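Local coordinates for protein CDP-4-keto-6-deoxy-D-glucose-3-dehydrase (Yersinia pseudotuberculosis, PDB 3BB8) that probably removes the C-3 hydroxyl of CDP-4-keto-6-deoxy-D-glucose in lipopolysaccharide biosynthesis, with pyridoxal phosphate as cofactor on an aspartate aminotransferase fold, at residues A328-L333 and E431-N436; V77-T82 and E236-I241. The protein carries 1 engineered substitution. One frame throughout, in Å; residues are numbered along the deposited sequence.

Interaction 1. Residues A328-L333 and E431-N436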
loop_
_atom_site.group_PDB
_atom_site.type_symbol
_atom_site.label_atom_id
_atom_site.label_comp_id
_atom_site.label_asym_id
_atom_site.label_seq_id
_atom_site.Cartn_x
_atom_site.Cartn_y
_atom_site.Cartn_z
ATOM N N ALA A 328 11.870 -27.788 -30.818
ATOM C CA ALA A 328 11.080 -26.916 -31.678
ATOM C C ALA A 328 9.850 -27.554 -32.330
ATOM O O ALA A 328 8.927 -26.839 -32.732
ATOM C CB ALA A 328 11.970 -26.303 -32.739
ATOM N N ASP A 329 9.823 -28.882 -32.442
ATOM C CA ASP A 329 8.673 -29.563 -33.057
ATOM C C ASP A 329 7.456 -29.670 -32.138
ATOM O O ASP A 329 6.326 -29.809 -32.608
ATOM C CB ASP A 329 9.041 -30.983 -33.508
ATOM C CG ASP A 329 9.883 -31.005 -34.770
ATOM O OD1 ASP A 329 9.673 -30.153 -35.662
ATOM O OD2 ASP A 329 10.746 -31.900 -34.872
ATOM N N PHE A 330 7.696 -29.616 -30.835
ATOM C CA PHE A 330 6.626 -29.735 -29.853
ATOM C C PHE A 330 6.273 -28.431 -29.143
ATOM O O PHE A 330 5.128 -28.236 -28.726
ATOM C CB PHE A 330 7.010 -30.793 -28.823
ATOM C CG PHE A 330 7.349 -32.113 -29.435
ATOM C CD1 PHE A 330 6.378 -32.842 -30.123
ATOM C CD2 PHE A 330 8.648 -32.611 -29.372
ATOM C CE1 PHE A 330 6.692 -34.048 -30.744
ATOM C CE2 PHE A 330 8.977 -33.820 -29.991
ATOM C CZ PHE A 330 7.993 -34.540 -30.680
ATOM N N ILE A 331 7.253 -27.543 -29.007
ATOM C CA ILE A 331 7.026 -26.280 -28.330
ATOM C C ILE A 331 7.553 -25.087 -29.112
ATOM O O ILE A 331 8.563 -25.179 -29.808
ATOM C CB ILE A 331 7.650 -26.302 -26.908
ATOM C CG1 ILE A 331 9.131 -26.674 -26.959
ATOM C CG2 ILE A 331 6.951 -27.342 -26.058
ATOM C CD1 ILE A 331 10.047 -25.537 -27.228
ATOM N N GLU A 332 6.837 -23.974 -29.009
ATOM C CA GLU A 332 7.222 -22.743 -29.678
ATOM C C GLU A 332 8.086 -21.922 -28.727
ATOM O O GLU A 332 7.663 -21.596 -27.612
ATOM C CB GLU A 332 5.972 -21.970 -30.087
ATOM C CG GLU A 332 5.340 -22.505 -31.359
ATOM C CD GLU A 332 3.869 -22.184 -31.459
ATOM O OE1 GLU A 332 3.491 -21.033 -31.165
ATOM O OE2 GLU A 332 3.088 -23.080 -31.839
ATOM N N LEU A 333 9.300 -21.601 -29.160
ATOM C CA LEU A 333 10.219 -20.844 -28.319
ATOM C C LEU A 333 9.992 -19.338 -28.402
ATOM O O LEU A 333 9.577 -18.822 -29.436
ATOM C CB LEU A 333 11.664 -21.194 -28.681
ATOM C CG LEU A 333 12.026 -22.649 -28.379
ATOM C CD1 LEU A 333 13.418 -22.959 -28.913
ATOM C CD2 LEU A 333 11.958 -22.896 -26.886
ATOM N N GLU A 431 13.891 -35.425 -22.260
ATOM C CA GLU A 431 13.413 -36.688 -21.728
ATOM C C GLU A 431 11.901 -36.815 -21.875
ATOM O O GLU A 431 11.385 -37.908 -22.068
ATOM C CB GLU A 431 13.750 -36.810 -20.248
ATOM C CG GLU A 431 13.253 -38.113 -19.639
ATOM C CD GLU A 431 13.422 -38.175 -18.133
ATOM O OE1 GLU A 431 14.469 -37.718 -17.632
ATOM O OE2 GLU A 431 12.509 -38.700 -17.454
ATOM N N PHE A 432 11.194 -35.695 -21.777
ATOM C CA PHE A 432 9.738 -35.690 -21.864
ATOM C C PHE A 432 9.222 -36.024 -23.258
ATOM O O PHE A 432 8.293 -36.816 -23.410
ATOM C CB PHE A 432 9.194 -34.315 -21.442
ATOM C CG PHE A 432 7.691 -34.209 -21.484
ATOM C CD1 PHE A 432 6.915 -34.692 -20.438
ATOM C CD2 PHE A 432 7.053 -33.633 -22.579
ATOM C CE1 PHE A 432 5.522 -34.605 -20.477
ATOM C CE2 PHE A 432 5.665 -33.543 -22.629
ATOM C CZ PHE A 432 4.899 -34.030 -21.574
ATOM N N PHE A 433 9.816 -35.403 -24.271
ATOM C CA PHE A 433 9.392 -35.617 -25.644
ATOM C C PHE A 433 10.132 -36.783 -26.297
ATOM O O PHE A 433 10.062 -36.970 -27.513
ATOM C CB PHE A 433 9.592 -34.327 -26.458
ATOM C CG PHE A 433 8.687 -33.192 -26.034
ATOM C CD1 PHE A 433 7.301 -33.312 -26.132
ATOM C CD2 PHE A 433 9.216 -32.012 -25.518
ATOM C CE1 PHE A 433 6.457 -32.278 -25.720
ATOM C CE2 PHE A 433 8.382 -30.970 -25.101
ATOM C CZ PHE A 433 6.999 -31.103 -25.201
ATOM N N GLY A 434 10.834 -37.562 -25.479
ATOM C CA GLY A 434 11.579 -38.704 -25.982
ATOM C C GLY A 434 12.683 -38.364 -26.972
ATOM O O GLY A 434 13.020 -39.174 -27.837
ATOM N N LEU A 435 13.253 -37.171 -26.846
ATOM C CA LEU A 435 14.322 -36.741 -27.736
ATOM C C LEU A 435 15.694 -37.274 -27.328
ATOM O O LEU A 435 16.667 -37.119 -28.060
ATOM C CB LEU A 435 14.349 -35.214 -27.814
ATOM C CG LEU A 435 13.149 -34.614 -28.557
ATOM C CD1 LEU A 435 13.119 -33.098 -28.370
ATOM C CD2 LEU A 435 13.233 -34.979 -30.037
ATOM N N ASN A 436 15.773 -37.899 -26.160
ATOM C CA ASN A 436 17.035 -38.466 -25.702
ATOM C C ASN A 436 17.220 -39.828 -26.380
ATOM O O ASN A 436 18.155 -40.577 -26.081
ATOM C CB ASN A 436 17.036 -38.600 -24.177
ATOM C CG ASN A 436 15.731 -39.152 -23.637
ATOM O OD1 ASN A 436 14.654 -38.823 -24.135
ATOM N ND2 ASN A 436 15.819 -39.980 -22.602
#
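Phe-330 and Phe-433 carry the same first torsion, CG anti to the carbonyl carbon (chi1 -55° and -67°), and this turns each benzyl group from its own backbone toward the other segment. The side chains reach past each other from opposite directions, and their rings come to lie nearly parallel, with planes at 14° and centroids 4.6 Å apart. They are offset so strongly that little of one ring faces the other. Over one face of the Phe-433 ring lies instead the methylene of Phe-330, a CH-pi contact in which CB lies 3.6 Å from the ring centroid. The closest approach, 3.4 Å between Phe-330 CD2 and Phe-433 CG, falls where one ring passes the root of the other. Phe-432 CD2 lies over the centre of the opposite face. Two aliphatic groups complete the contact: Ile-331 brings CG2 to 3.9 Å from Phe-433 CZ, and Leu-435 sets CD2 at the edge of the Phe-330 ring. No hydrogen bond crosses; the contact is wholly apolar and joins residues just after helix 419-432, close to the C terminus, to the edge of a small sheet. Phe-330, Phe-432 and Phe-433 also belong to a benzamidine pocket, whose occupant probably came from the crystallisation liquor. Phe-433 is where the chain leaves helix 419-432, and its side chain also rests on Leu-351. The latter belongs to strand 347-351, the middle strand of a three-stranded antiparallel sheet with 331-332 at one edge, while helix 359-368 meets Phe-432 through Leu-362 and Phe-365.

Interaction 2. Residues V77-T82 and E236-I241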
loop_
_atom_site.group_PDB
_atom_site.type_symbol
_atom_site.label_atom_id
_atom_site.label_comp_id
_atom_site.label_asym_id
_atom_site.label_seq_id
_atom_site.Cartn_x
_atom_site.Cartn_y
_atom_site.Cartn_z
ATOM N N VAL A 77 15.363 9.104 -15.982
ATOM C CA VAL A 77 14.236 10.008 -15.755
ATOM C C VAL A 77 14.466 10.841 -14.506
ATOM O O VAL A 77 15.179 10.425 -13.594
ATOM C CB VAL A 77 12.898 9.252 -15.599
ATOM C CG1 VAL A 77 12.590 8.502 -16.875
ATOM C CG2 VAL A 77 12.957 8.307 -14.395
ATOM N N PRO A 78 13.863 12.035 -14.450
ATOM C CA PRO A 78 14.004 12.941 -13.307
ATOM C C PRO A 78 13.143 12.623 -12.083
ATOM O O PRO A 78 13.594 12.778 -10.951
ATOM C CB PRO A 78 13.657 14.295 -13.911
ATOM C CG PRO A 78 12.570 13.942 -14.885
ATOM C CD PRO A 78 13.106 12.676 -15.542
ATOM N N TYR A 79 11.915 12.167 -12.309
ATOM C CA TYR A 79 11.006 11.879 -11.207
ATOM C C TYR A 79 10.678 10.412 -10.957
ATOM O O TYR A 79 10.165 9.707 -11.828
ATOM C CB TYR A 79 9.723 12.666 -11.417
ATOM C CG TYR A 79 9.999 14.114 -11.721
ATOM C CD1 TYR A 79 10.660 14.922 -10.793
ATOM C CD2 TYR A 79 9.638 14.673 -12.947
ATOM C CE1 TYR A 79 10.961 16.254 -11.078
ATOM C CE2 TYR A 79 9.932 16.007 -13.245
ATOM C CZ TYR A 79 10.595 16.791 -12.305
ATOM O OH TYR A 79 10.900 18.104 -12.590
ATOM N N VAL A 80 10.977 9.970 -9.742
ATOM C CA VAL A 80 10.725 8.602 -9.321
ATOM C C VAL A 80 10.098 8.630 -7.931
ATOM O O VAL A 80 10.657 9.201 -7.004
ATOM C CB VAL A 80 12.037 7.784 -9.265
ATOM C CG1 VAL A 80 11.791 6.435 -8.584
ATOM C CG2 VAL A 80 12.587 7.582 -10.679
ATOM N N LEU A 81 8.929 8.012 -7.800
ATOM C CA LEU A 81 8.224 7.957 -6.525
ATOM C C LEU A 81 8.049 6.504 -6.090
ATOM O O LEU A 81 7.544 5.684 -6.861
ATOM C CB LEU A 81 6.842 8.596 -6.665
ATOM C CG LEU A 81 6.745 10.101 -6.894
ATOM C CD1 LEU A 81 5.298 10.473 -7.198
ATOM C CD2 LEU A 81 7.246 10.835 -5.651
ATOM N N THR A 82 8.454 6.180 -4.865
ATOM C CA THR A 82 8.277 4.823 -4.397
ATOM C C THR A 82 6.871 4.634 -3.851
ATOM O O THR A 82 6.219 5.592 -3.423
ATOM C CB THR A 82 9.290 4.441 -3.303
ATOM O OG1 THR A 82 9.205 5.367 -2.211
ATOM C CG2 THR A 82 10.705 4.426 -3.879
ATOM N N GLU A 236 4.556 17.966 -13.514
ATOM C CA GLU A 236 3.142 18.050 -13.199
ATOM C C GLU A 236 2.581 16.698 -12.748
ATOM O O GLU A 236 1.913 16.617 -11.720
ATOM C CB GLU A 236 2.361 18.548 -14.405
ATOM C CG GLU A 236 0.861 18.588 -14.185
ATOM C CD GLU A 236 0.147 19.102 -15.407
ATOM O OE1 GLU A 236 0.710 18.894 -16.493
ATOM O OE2 GLU A 236 -0.951 19.694 -15.294
ATOM N N LEU A 237 2.855 15.639 -13.512
ATOM C CA LEU A 237 2.366 14.312 -13.150
ATOM C C LEU A 237 2.986 13.851 -11.829
ATOM O O LEU A 237 2.320 13.234 -11.008
ATOM C CB LEU A 237 2.679 13.292 -14.253
ATOM C CG LEU A 237 1.970 13.507 -15.590
ATOM C CD1 LEU A 237 2.317 12.372 -16.539
ATOM C CD2 LEU A 237 0.484 13.577 -15.381
ATOM N N LYS A 238 4.260 14.164 -11.636
ATOM C CA LYS A 238 4.971 13.796 -10.427
ATOM C C LYS A 238 4.257 14.394 -9.219
ATOM O O LYS A 238 4.083 13.723 -8.194
ATOM C CB LYS A 238 6.410 14.307 -10.514
ATOM C CG LYS A 238 7.306 13.976 -9.329
ATOM C CD LYS A 238 7.032 14.886 -8.146
ATOM C CE LYS A 238 8.110 14.739 -7.091
ATOM N NZ LYS A 238 7.940 15.725 -5.983
ATOM N N SER A 239 3.838 15.653 -9.336
ATOM C CA SER A 239 3.136 16.309 -8.236
ATOM C C SER A 239 1.762 15.713 -7.982
ATOM O O SER A 239 1.363 15.561 -6.836
ATOM C CB SER A 239 3.006 17.811 -8.491
ATOM O OG SER A 239 4.237 18.444 -8.203
ATOM N N ILE A 240 1.036 15.389 -9.047
ATOM C CA ILE A 240 -0.281 14.784 -8.893
ATOM C C ILE A 240 -0.136 13.427 -8.184
ATOM O O ILE A 240 -0.819 13.173 -7.191
ATOM C CB ILE A 240 -0.981 14.580 -10.274
ATOM C CG1 ILE A 240 -1.598 15.896 -10.766
ATOM C CG2 ILE A 240 -2.118 13.575 -10.156
ATOM C CD1 ILE A 240 -0.665 17.069 -10.771
ATOM N N ILE A 241 0.767 12.580 -8.693
ATOM C CA ILE A 241 1.020 11.239 -8.149
ATOM C C ILE A 241 1.295 11.282 -6.658
ATOM O O ILE A 241 0.635 10.593 -5.872
ATOM C CB ILE A 241 2.278 10.566 -8.788
ATOM C CG1 ILE A 241 2.241 10.686 -10.306
ATOM C CG2 ILE A 241 2.359 9.083 -8.379
ATOM C CD1 ILE A 241 1.145 9.932 -10.952
#
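Strand 79-82 and helix 236-241 run almost in the same direction, their segment axes inclined by 13° and approaching to 9.1 Å, with Tyr-79 and Lys-238 nearest in backbone register. Alternation along the strand decides what can meet the helix: Tyr-79 and Leu-81 point their CB atoms toward it, whereas Val-80 between them points away. Lys-238 serves both. Its CG is anti to the backbone N (chi1 -179°), and the chain then bends at chi2 (-78°), so that the first methylenes press on the strand while the amino end departs. Lys-238 CG meets Tyr-79 CB at 3.5 Å and lies nearly as close to the root of the ring, the lysine chain running nearly perpendicular to the tyrosine side chain. Pro-78 covers one face of that ring with its CB. Further along, Leu-81 uses its two methyl groups differently. CD1 wedges between successive turns of the helix, 3.6 Å from Lys-238 O and 3.4 Å from Ile-241 CB, with Ile-241 CG2 also beside it; CD2 makes a looser contact with Lys-238 CE. The ammonium group of Lys-238 is paired with Glu-242 by a salt bridge, an example of a lysine that lends its aliphatic part to packing while its charge is held by its own helix. No hydrogen bond joins the two segments. This helix-on-sheet pairing belongs to the aspartate aminotransferase fold, away from the cofactor: the side chain of Leu-81 is about 12 Å from Gly-86. The strand is held laterally by backbone bonds from Tyr-79 and Leu-81 to Thr-232 and Val-230 of antiparallel strand 228-232. Helix 235-245 thus lies along one face of the large mixed sheet, beside its edge strand 79-83, with Ile-241 also against Leu-92 and Ala-96 of helix 86-96.

From the N terminus, the chain reaches segment 77-82 first and returns to it at 236-241, so interaction 2 closes a loop of 153 intervening residues that includes much of the large mixed sheet and most of the residues lining the cofactor pocket. Only later does interaction 1 open, at 328-333, and it closes at 431-436, next to the C terminus, after 97 residues. The two loops follow in series and neither nest nor cross. The centres of interactions 1 and 2 lie about 47 Å apart, on opposite sides of the chain's centre. One joins the edge of the large sheet to a helix; the other joins the three-stranded sheet of 331-332, 347-351 and 408-411 to the C-terminal tail.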